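Local structure of probable oxidoreductase protein (Rhizobium etli, 4FB5) at residues A248-R260 and S266-R278. The protein is probably a nucleotide-dependent oxidoreductase of the GFO/IDH/MocA family, pairing a Rossmann-type NAD-binding domain with a C-terminal sheet domain. Sequence-based numbering, arbitrary orientation.
Sequences AVENHDAANVLMR and SAVLMANRAAWGR
Strands 254-260 and 266-272 run antiparallel as a beta hairpin, their axes approaching to 4.7 Å, joined by backbone hydrogen bonds in the pairs Ala255-Ala271, Val257-Leu269 and Met259-Ala267. The hairpin belongs to the large mixed sheet of the C-terminal domain, between strands 225-233 and 175-183. One more backbone bond, Arg273 N to Asp253 O at 2.9 Å, carries the pairing past the strand ends. Here a salt bridge adds to it: Arg273 NH1 meets Asp253 OD1 at 2.7 Å, the two side chains crossing at about a right angle with carboxylate and guanidinium planes 27° apart. Bends at chi2 and chi3 (95°) of Arg273 lead its chain past that carboxylate, with CD 3.6 Å from Asp253 OD1, while NH2 turns to Asp209 of helix 206-221. A leucine in place of Arg273 would probably leave the buried carboxylate of Asp253, and that of Asp209, without the guanidinium they share.

Ala255, Val257, Met259, Ala267, Leu269 and Ala271 line the face packed in part by helix 206-221. On it the selenomethionine Met259, bent at chi3 (-82°), swings CE across to Ala267 CB at 3.5 Å and lays SE against Leu269 CB and CD1. The other face, with Asn256, Leu258 and Ser266, meets a second subunit, where Leu258 packs on its own counterpart. Next to the connection between the strands, the Arg260 guanidinium, salt-bridged to Asp231 of the second subunit, has Ser266 CB over one face, 3.5 Å from Arg260 NH1.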
ATOM      1  N   ALA A 248     -11.522 -38.522  -7.170  1.00 40.79           N
ATOM      2  CA  ALA A 248     -12.348 -37.616  -6.325  1.00 40.55           C
ATOM      3  C   ALA A 248     -11.546 -36.892  -5.247  1.00 40.33           C
ATOM      4  O   ALA A 248     -10.823 -37.524  -4.485  1.00 39.62           O
ATOM      5  CB  ALA A 248     -13.451 -38.394  -5.647  1.00 39.93           C
ATOM      6  N   VAL A 249     -11.680 -35.569  -5.179  1.00 40.07           N
ATOM      7  CA  VAL A 249     -11.155 -34.864  -4.009  1.00 40.65           C
ATOM      8  C   VAL A 249     -12.050 -35.125  -2.804  1.00 39.87           C
ATOM      9  O   VAL A 249     -13.252 -35.003  -2.906  1.00 38.57           O
ATOM     10  CB  VAL A 249     -10.982 -33.337  -4.251  1.00 41.53           C
ATOM     11  CG1 VAL A 249     -10.198 -32.696  -3.091  1.00 40.59           C
ATOM     12  CG2 VAL A 249     -10.265 -33.085  -5.594  1.00 41.82           C
ATOM     13  N   GLU A 250     -11.433 -35.462  -1.672  1.00 39.70           N
ATOM     14  CA  GLU A 250     -12.128 -36.030  -0.505  1.00 39.50           C
ATOM     15  C   GLU A 250     -12.367 -35.001   0.615  1.00 39.50           C
ATOM     16  O   GLU A 250     -13.199 -35.200   1.542  1.00 40.83           O
ATOM     17  CB  GLU A 250     -11.281 -37.180   0.041  1.00 38.84           C
ATOM     18  CG  GLU A 250     -11.324 -38.395  -0.855  1.00 39.61           C
ATOM     19  CD  GLU A 250     -10.451 -39.560  -0.366  1.00 42.16           C
ATOM     20  OE1 GLU A 250     -10.075 -39.635   0.825  1.00 37.81           O
ATOM     21  OE2 GLU A 250     -10.130 -40.429  -1.204  1.00 44.26           O
ATOM     22  N   ASN A 251     -11.653 -33.898   0.429  1.00 38.11           N
ATOM     23  CA  ASN A 251     -11.205 -32.897   1.345  1.00 35.90           C
ATOM     24  C   ASN A 251     -11.784 -31.599   0.885  1.00 35.63           C
ATOM     25  O   ASN A 251     -12.342 -31.485  -0.238  1.00 34.89           O
ATOM     26  CB  ASN A 251      -9.713 -32.697   1.018  1.00 35.99           C
ATOM     27  CG  ASN A 251      -8.853 -33.032   2.124  1.00 36.05           C
ATOM     28  OD1 ASN A 251      -9.345 -33.380   3.159  1.00 45.32           O
ATOM     29  ND2 ASN A 251      -7.568 -32.945   1.954  1.00 33.42           N
ATOM     30  N   HIS A 252     -11.486 -30.579   1.673  1.00 34.58           N
ATOM     31  CA  HIS A 252     -11.952 -29.238   1.407  1.00 34.33           C
ATOM     32  C   HIS A 252     -10.777 -28.250   1.421  1.00 34.67           C
ATOM     33  O   HIS A 252      -9.995 -28.203   2.366  1.00 35.31           O
ATOM     34  CB  HIS A 252     -13.024 -28.870   2.423  1.00 33.12           C
ATOM     35  CG  HIS A 252     -14.312 -29.575   2.184  1.00 33.81           C
ATOM     36  ND1 HIS A 252     -14.638 -30.763   2.811  1.00 28.94           N
ATOM     37  CD2 HIS A 252     -15.337 -29.297   1.331  1.00 35.34           C
ATOM     38  CE1 HIS A 252     -15.825 -31.164   2.383  1.00 31.45           C
ATOM     39  NE2 HIS A 252     -16.266 -30.305   1.474  1.00 33.89           N
ATOM     40  N   ASP A 253     -10.627 -27.480   0.364  1.00 34.78           N
ATOM     41  CA  ASP A 253      -9.503 -26.562   0.278  1.00 35.99           C
ATOM     42  C   ASP A 253      -9.821 -25.185   0.849  1.00 36.30           C
ATOM     43  O   ASP A 253      -8.980 -24.306   0.864  1.00 37.08           O
ATOM     44  CB  ASP A 253      -9.005 -26.484  -1.151  1.00 35.33           C
ATOM     45  CG  ASP A 253      -8.116 -27.660  -1.489  1.00 40.28           C
ATOM     46  OD1 ASP A 253      -7.071 -27.840  -0.808  1.00 45.47           O
ATOM     47  OD2 ASP A 253      -8.447 -28.433  -2.408  1.00 44.43           O
ATOM     48  N   ALA A 254     -11.021 -25.016   1.373  1.00 36.52           N
ATOM     49  CA  ALA A 254     -11.435 -23.720   1.899  1.00 37.38           C
ATOM     50  C   ALA A 254     -12.484 -23.872   3.014  1.00 37.24           C
ATOM     51  O   ALA A 254     -13.389 -24.723   2.940  1.00 38.17           O
ATOM     52  CB  ALA A 254     -11.974 -22.808   0.750  1.00 37.35           C
ATOM     53  N   ALA A 255     -12.368 -23.015   4.012  1.00 36.29           N
ATOM     54  CA  ALA A 255     -13.199 -23.048   5.195  1.00 36.18           C
ATOM     55  C   ALA A 255     -13.394 -21.642   5.756  1.00 36.31           C
ATOM     56  O   ALA A 255     -12.467 -20.843   5.904  1.00 35.20           O
ATOM     57  CB  ALA A 255     -12.594 -23.947   6.243  1.00 36.03           C
ATOM     58  N   ASN A 256     -14.640 -21.362   6.075  1.00 36.87           N
ATOM     59  CA  ASN A 256     -15.031 -20.086   6.604  1.00 35.99           C
ATOM     60  C   ASN A 256     -15.769 -20.405   7.883  1.00 35.61           C
ATOM     61  O   ASN A 256     -16.639 -21.260   7.916  1.00 36.00           O
ATOM     62  CB  ASN A 256     -15.891 -19.422   5.561  1.00 35.83           C
ATOM     63  CG  ASN A 256     -15.173 -19.296   4.231  1.00 36.17           C
ATOM     64  OD1 ASN A 256     -14.039 -18.849   4.154  1.00 39.37           O
ATOM     65  ND2 ASN A 256     -15.838 -19.651   3.187  1.00 38.23           N
ATOM     66  N   VAL A 257     -15.372 -19.781   8.964  1.00 35.22           N
ATOM     67  CA  VAL A 257     -15.861 -20.184  10.249  1.00 34.90           C
ATOM     68  C   VAL A 257     -16.242 -18.930  10.985  1.00 35.67           C
ATOM     69  O   VAL A 257     -15.432 -18.006  11.072  1.00 36.58           O
ATOM     70  CB  VAL A 257     -14.748 -20.875  11.020  1.00 34.80           C
ATOM     71  CG1 VAL A 257     -15.246 -21.409  12.360  1.00 34.61           C
ATOM     72  CG2 VAL A 257     -14.124 -21.981  10.176  1.00 33.28           C
ATOM     73  N   LEU A 258     -17.472 -18.878  11.482  1.00 35.57           N
ATOM     74  CA  LEU A 258     -17.877 -17.882  12.445  1.00 35.43           C
ATOM     75  C   LEU A 258     -17.522 -18.434  13.806  1.00 37.27           C
ATOM     76  O   LEU A 258     -17.623 -19.634  14.021  1.00 37.81           O
ATOM     77  CB  LEU A 258     -19.354 -17.751  12.339  1.00 34.40           C
ATOM     78  CG  LEU A 258     -19.836 -16.635  11.445  1.00 34.05           C
ATOM     79  CD1 LEU A 258     -18.893 -16.344  10.353  1.00 33.27           C
ATOM     80  CD2 LEU A 258     -21.228 -16.910  10.923  1.00 33.33           C
HETATM   81  N   MSE A 259     -17.081 -17.612  14.739  1.00 38.85           N
HETATM   82  CA  MSE A 259     -16.745 -18.177  16.039  1.00 41.78           C
HETATM   83  C   MSE A 259     -17.045 -17.258  17.217  1.00 41.93           C
HETATM   84  O   MSE A 259     -17.547 -16.156  17.054  1.00 41.42           O
HETATM   85  CB  MSE A 259     -15.286 -18.610  16.115  1.00 42.36           C
HETATM   86  CG  MSE A 259     -14.659 -18.936  14.792  1.00 50.66           C
HETATM   87 SE   MSE A 259     -12.731 -19.407  14.903  1.00 70.09          SE
HETATM   88  CE  MSE A 259     -11.952 -17.608  14.958  1.00 62.50           C
ATOM     89  N   ARG A 260     -16.740 -17.766  18.405  1.00 42.83           N
ATOM     90  CA  ARG A 260     -16.766 -17.016  19.644  1.00 44.05           C
ATOM     91  C   ARG A 260     -15.563 -17.481  20.428  1.00 44.62           C
ATOM     92  O   ARG A 260     -15.370 -18.664  20.612  1.00 44.70           O
ATOM     93  CB  ARG A 260     -18.042 -17.318  20.421  1.00 43.91           C
ATOM     94  CG  ARG A 260     -19.292 -16.780  19.762  1.00 45.86           C
ATOM     95  CD  ARG A 260     -19.459 -15.333  20.122  1.00 51.72           C
ATOM     96  NE  ARG A 260     -20.493 -14.650  19.364  1.00 56.02           N
ATOM     97  CZ  ARG A 260     -20.767 -13.359  19.509  1.00 59.13           C
ATOM     98  NH1 ARG A 260     -20.070 -12.620  20.375  1.00 59.24           N
ATOM     99  NH2 ARG A 260     -21.734 -12.808  18.789  1.00 59.39           N
ATOM    100  N   SER A 266     -16.217 -12.011  19.218  1.00 35.76           N
ATOM    101  CA  SER A 266     -16.788 -12.546  18.030  1.00 34.55           C
ATOM    102  C   SER A 266     -15.720 -12.543  16.937  1.00 34.30           C
ATOM    103  O   SER A 266     -15.059 -11.538  16.723  1.00 34.76           O
ATOM    104  CB  SER A 266     -17.973 -11.697  17.668  1.00 34.10           C
ATOM    105  OG  SER A 266     -17.999 -11.451  16.278  1.00 37.11           O
ATOM    106  N   ALA A 267     -15.522 -13.673  16.262  1.00 32.99           N
ATOM    107  CA  ALA A 267     -14.370 -13.815  15.386  1.00 32.03           C
ATOM    108  C   ALA A 267     -14.764 -14.495  14.088  1.00 31.02           C
ATOM    109  O   ALA A 267     -15.648 -15.315  14.079  1.00 31.58           O
ATOM    110  CB  ALA A 267     -13.243 -14.555  16.107  1.00 31.57           C
ATOM    111  N   VAL A 268     -14.183 -14.083  12.977  1.00 30.30           N
ATOM    112  CA  VAL A 268     -14.370 -14.770  11.705  1.00 29.95           C
ATOM    113  C   VAL A 268     -13.025 -15.298  11.306  1.00 29.65           C
ATOM    114  O   VAL A 268     -12.043 -14.576  11.424  1.00 30.15           O
ATOM    115  CB  VAL A 268     -14.885 -13.852  10.617  1.00 29.93           C
ATOM    116  CG1 VAL A 268     -15.181 -14.630   9.353  1.00 29.38           C
ATOM    117  CG2 VAL A 268     -16.158 -13.177  11.080  1.00 30.16           C
ATOM    118  N   LEU A 269     -12.991 -16.557  10.884  1.00 29.28           N
ATOM    119  CA  LEU A 269     -11.789 -17.229  10.340  1.00 29.50           C
ATOM    120  C   LEU A 269     -12.048 -17.725   8.894  1.00 30.38           C
ATOM    121  O   LEU A 269     -13.088 -18.288   8.579  1.00 31.01           O
ATOM    122  CB  LEU A 269     -11.369 -18.391  11.214  1.00 28.64           C
ATOM    123  CG  LEU A 269      -9.985 -19.005  11.017  1.00 29.07           C
ATOM    124  CD1 LEU A 269      -9.482 -19.467  12.366  1.00 23.91           C
ATOM    125  CD2 LEU A 269      -9.916 -20.143   9.976  1.00 28.29           C
HETATM  126  N   MSE A 270     -11.100 -17.475   8.014  1.00 30.67           N
HETATM  127  CA  MSE A 270     -11.200 -17.861   6.617  1.00 30.85           C
HETATM  128  C   MSE A 270      -9.851 -18.468   6.322  1.00 30.04           C
HETATM  129  O   MSE A 270      -8.829 -17.877   6.667  1.00 30.78           O
HETATM  130  CB  MSE A 270     -11.459 -16.653   5.739  1.00 30.53           C
HETATM  131  CG  MSE A 270     -12.765 -16.032   6.081  1.00 36.29           C
HETATM  132 SE   MSE A 270     -13.058 -14.137   5.624  1.00 53.10          SE
HETATM  133  CE  MSE A 270     -12.315 -13.239   7.239  1.00 45.10           C
ATOM    134  N   ALA A 271      -9.846 -19.664   5.753  1.00 28.74           N
ATOM    135  CA  ALA A 271      -8.612 -20.347   5.396  1.00 28.23           C
ATOM    136  C   ALA A 271      -8.859 -20.841   3.997  1.00 27.42           C
ATOM    137  O   ALA A 271      -9.969 -21.251   3.673  1.00 27.08           O
ATOM    138  CB  ALA A 271      -8.282 -21.471   6.354  1.00 27.68           C
ATOM    139  N   ASN A 272      -7.866 -20.680   3.133  1.00 26.44           N
ATOM    140  CA  ASN A 272      -8.051 -21.018   1.721  1.00 25.43           C
ATOM    141  C   ASN A 272      -6.716 -21.411   1.082  1.00 25.79           C
ATOM    142  O   ASN A 272      -5.739 -20.652   1.149  1.00 25.73           O
ATOM    143  CB  ASN A 272      -8.732 -19.874   1.011  1.00 25.00           C
ATOM    144  CG  ASN A 272      -9.100 -20.183  -0.427  1.00 24.28           C
ATOM    145  OD1 ASN A 272      -8.586 -21.108  -1.051  1.00 20.91           O
ATOM    146  ND2 ASN A 272     -10.014 -19.369  -0.972  1.00 28.02           N
ATOM    147  N   ARG A 273      -6.684 -22.587   0.466  1.00 25.50           N
ATOM    148  CA  ARG A 273      -5.462 -23.095  -0.143  1.00 26.18           C
ATOM    149  C   ARG A 273      -5.487 -23.004  -1.665  1.00 26.11           C
ATOM    150  O   ARG A 273      -4.562 -23.471  -2.331  1.00 26.51           O
ATOM    151  CB  ARG A 273      -5.211 -24.542   0.291  1.00 26.08           C
ATOM    152  CG  ARG A 273      -5.250 -24.755   1.795  1.00 24.50           C
ATOM    153  CD  ARG A 273      -5.791 -26.133   2.143  1.00 27.81           C
ATOM    154  NE  ARG A 273      -4.722 -27.109   2.334  1.00 25.39           N
ATOM    155  CZ  ARG A 273      -4.812 -28.390   1.997  1.00 28.55           C
ATOM    156  NH1 ARG A 273      -5.926 -28.857   1.449  1.00 24.19           N
ATOM    157  NH2 ARG A 273      -3.789 -29.207   2.207  1.00 30.66           N
ATOM    158  N   ALA A 274      -6.537 -22.407  -2.220  1.00 26.08           N
ATOM    159  CA  ALA A 274      -6.625 -22.280  -3.634  1.00 26.08           C
ATOM    160  C   ALA A 274      -6.973 -20.851  -3.918  1.00 26.75           C
ATOM    161  O   ALA A 274      -7.932 -20.541  -4.620  1.00 27.94           O
ATOM    162  CB  ALA A 274      -7.684 -23.224  -4.165  1.00 25.52           C
ATOM    163  N   ALA A 275      -6.186 -19.952  -3.358  1.00 27.58           N
ATOM    164  CA  ALA A 275      -6.497 -18.522  -3.474  1.00 27.52           C
ATOM    165  C   ALA A 275      -5.438 -17.885  -4.319  1.00 26.84           C
ATOM    166  O   ALA A 275      -4.423 -17.428  -3.775  1.00 27.29           O
ATOM    167  CB  ALA A 275      -6.544 -17.880  -2.075  1.00 27.56           C
ATOM    168  N   TRP A 276      -5.654 -17.875  -5.643  1.00 26.05           N
ATOM    169  CA  TRP A 276      -4.643 -17.405  -6.607  1.00 24.23           C
ATOM    170  C   TRP A 276      -4.082 -16.042  -6.246  1.00 24.43           C
ATOM    171  O   TRP A 276      -4.847 -15.094  -6.015  1.00 22.69           O
ATOM    172  CB  TRP A 276      -5.179 -17.315  -8.014  1.00 23.32           C
ATOM    173  CG  TRP A 276      -5.120 -18.588  -8.807  1.00 24.77           C
ATOM    174  CD1 TRP A 276      -6.213 -19.288  -9.324  1.00 24.88           C
ATOM    175  CD2 TRP A 276      -3.969 -19.328  -9.179  1.00 22.58           C
ATOM    176  NE1 TRP A 276      -5.792 -20.379  -9.994  1.00 27.33           N
ATOM    177  CE2 TRP A 276      -4.424 -20.444  -9.938  1.00 26.59           C
ATOM    178  CE3 TRP A 276      -2.610 -19.184  -8.935  1.00 23.13           C
ATOM    179  CZ2 TRP A 276      -3.550 -21.410 -10.477  1.00 27.07           C
ATOM    180  CZ3 TRP A 276      -1.733 -20.151  -9.428  1.00 25.34           C
ATOM    181  CH2 TRP A 276      -2.209 -21.256 -10.220  1.00 26.29           C
ATOM    182  N   GLY A 277      -2.743 -15.967  -6.207  1.00 23.66           N
ATOM    183  CA  GLY A 277      -2.067 -14.743  -5.871  1.00 23.61           C
ATOM    184  C   GLY A 277      -1.869 -14.466  -4.395  1.00 24.13           C
ATOM    185  O   GLY A 277      -1.196 -13.540  -4.048  1.00 24.79           O
ATOM    186  N   ARG A 278      -2.445 -15.251  -3.507  1.00 24.35           N
ATOM    187  CA  ARG A 278      -1.998 -15.190  -2.145  1.00 24.56           C
ATOM    188  C   ARG A 278      -0.822 -16.167  -1.987  1.00 25.41           C
ATOM    189  O   ARG A 278      -0.896 -17.319  -2.398  1.00 24.82           O
ATOM    190  CB  ARG A 278      -3.156 -15.556  -1.234  1.00 25.03           C
ATOM    191  CG  ARG A 278      -4.446 -14.715  -1.466  1.00 23.48           C
ATOM    192  CD  ARG A 278      -4.144 -13.280  -1.262  1.00 24.44           C
ATOM    193  NE  ARG A 278      -5.301 -12.422  -0.980  1.00 26.70           N
ATOM    194  CZ  ARG A 278      -5.170 -11.108  -0.839  1.00 23.77           C
ATOM    195  NH1 ARG A 278      -3.975 -10.607  -0.973  1.00 21.05           N
ATOM    196  NH2 ARG A 278      -6.200 -10.315  -0.610  1.00 23.55           N
TER